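Local coordinates for putative TetR-family transcriptional regulator (Streptomyces coelicolor, PDB 2HXO), which probably binds operator DNA through an N-terminal helix-turn-helix domain and regulates transcription as a dimer, as in other TetR-family proteins, at residues T223-L226 against T227-A231. Numbering follows the deposited sequence.
Sequences TLVL and TGITA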
loop_
_atom_site.group_PDB
_atom_site.type_symbol
_atom_site.label_atom_id
_atom_site.label_comp_id
_atom_site.label_asym_id
_atom_site.label_seq_id
_atom_site.Cartn_x
_atom_site.Cartn_y
_atom_site.Cartn_z
ATOM N N THR A 223 -8.869 -11.744 5.637
ATOM C CA THR A 223 -10.074 -12.456 6.090
ATOM C C THR A 223 -11.182 -11.467 6.480
ATOM O O THR A 223 -12.375 -11.698 6.222
ATOM C CB THR A 223 -9.711 -13.399 7.258
ATOM O OG1 THR A 223 -8.803 -14.398 6.760
ATOM C CG2 THR A 223 -10.940 -14.076 7.834
ATOM N N LEU A 224 -10.776 -10.362 7.092
ATOM C CA LEU A 224 -11.699 -9.295 7.483
ATOM C C LEU A 224 -12.356 -8.707 6.217
ATOM O O LEU A 224 -13.563 -8.488 6.174
ATOM C CB LEU A 224 -10.917 -8.198 8.208
ATOM C CG LEU A 224 -11.365 -7.705 9.577
ATOM C CD1 LEU A 224 -12.086 -8.793 10.353
ATOM C CD2 LEU A 224 -10.130 -7.205 10.316
ATOM N N VAL A 225 -11.561 -8.468 5.180
ATOM C CA VAL A 225 -12.111 -7.942 3.937
ATOM C C VAL A 225 -13.046 -8.981 3.315
ATOM O O VAL A 225 -14.140 -8.645 2.859
ATOM C CB VAL A 225 -10.997 -7.582 2.912
ATOM C CG1 VAL A 225 -11.627 -7.003 1.643
ATOM C CG2 VAL A 225 -10.035 -6.560 3.520
ATOM N N LEU A 226 -12.609 -10.242 3.286
ATOM C CA LEU A 226 -13.421 -11.331 2.721
ATOM C C LEU A 226 -14.757 -11.461 3.444
ATOM O O LEU A 226 -15.762 -11.739 2.829
ATOM C CB LEU A 226 -12.653 -12.663 2.769
ATOM C CG LEU A 226 -11.471 -12.757 1.802
ATOM C CD1 LEU A 226 -10.576 -13.942 2.179
ATOM C CD2 LEU A 226 -11.992 -12.874 0.370
ATOM N N THR A 227 -14.773 -11.236 4.751
ATOM C CA THR A 227 -16.024 -11.307 5.513
ATOM C C THR A 227 -16.966 -10.188 5.070
ATOM O O THR A 227 -18.185 -10.387 4.965
ATOM C CB THR A 227 -15.752 -11.180 7.013
ATOM O OG1 THR A 227 -14.959 -12.301 7.437
ATOM C CG2 THR A 227 -17.056 -11.157 7.808
ATOM N N GLY A 228 -16.399 -9.010 4.809
ATOM C CA GLY A 228 -17.212 -7.900 4.343
ATOM C C GLY A 228 -17.741 -8.218 2.957
ATOM O O GLY A 228 -18.896 -7.954 2.644
ATOM N N ILE A 229 -16.897 -8.822 2.127
ATOM C CA ILE A 229 -17.289 -9.161 0.776
ATOM C C ILE A 229 -18.380 -10.219 0.777
ATOM O O ILE A 229 -19.330 -10.135 -0.007
ATOM C CB ILE A 229 -16.065 -9.636 -0.050
ATOM C CG1 ILE A 229 -15.143 -8.439 -0.320
ATOM C CG2 ILE A 229 -16.520 -10.253 -1.354
ATOM C CD1 ILE A 229 -13.816 -8.767 -0.971
ATOM N N THR A 230 -18.267 -11.206 1.667
ATOM C CA THR A 230 -19.279 -12.253 1.724
ATOM C C THR A 230 -20.666 -11.697 2.067
ATOM O O THR A 230 -21.665 -12.300 1.691
ATOM C CB THR A 230 -18.922 -13.416 2.744
ATOM O OG1 THR A 230 -19.170 -13.006 4.094
ATOM C CG2 THR A 230 -17.490 -13.807 2.618
ATOM N N ALA A 231 -20.728 -10.557 2.763
ATOM C CA ALA A 231 -22.015 -9.948 3.108
ATOM C C ALA A 231 -22.667 -9.251 1.896
ATOM O O ALA A 231 -23.789 -8.765 1.983
ATOM C CB ALA A 231 -21.844 -8.962 4.265
#
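V225 and I229, one turn apart on helix 214-230, meet through their branches: V225 CG1 lies 3.8 Å from I229 CD1, the two side chains running obliquely past each other. V225 places CG1 anti to its backbone N (chi1 -179°), while the I229 chain extends beyond CG1 (chi2 173°), bringing the two methyls together on the buried side of the helix. L153 of helix 146-166 packs on both residues, and L226 adds its own contacts with L153, V91 and M139. Toward the second subunit, V225 touches V225 of the other chain and I229 touches L224 of that chain, so this tight side belongs to the helix-packed dimer interface of the C-terminal domain. Beneath it I229 N bonds V225 O at 2.9 Å, and I229 CG1 lies 3.3 Å from that same V225 O.

The partly exposed side is polar and looser, though T227 packs on A231 of the second subunit. T223 O takes two donors from T227, N at 2.9 Å and OG1 also at 2.9 Å, which approach from opposite faces of the carbonyl plane. With OG1 beside its own N (chi1 -64°), T227 points the hydroxyl back at T223 O. The T223 and T227 side chains themselves barely approach, CG2 to OG1 at 4.4 Å; T223 OG1 instead bonds L219 O and R92 NE. T223 O is thus a shared acceptor that pairs the T227 hydroxyl within the helix, while V225 and I229 contribute the apolar face toward L153 and the other subunit.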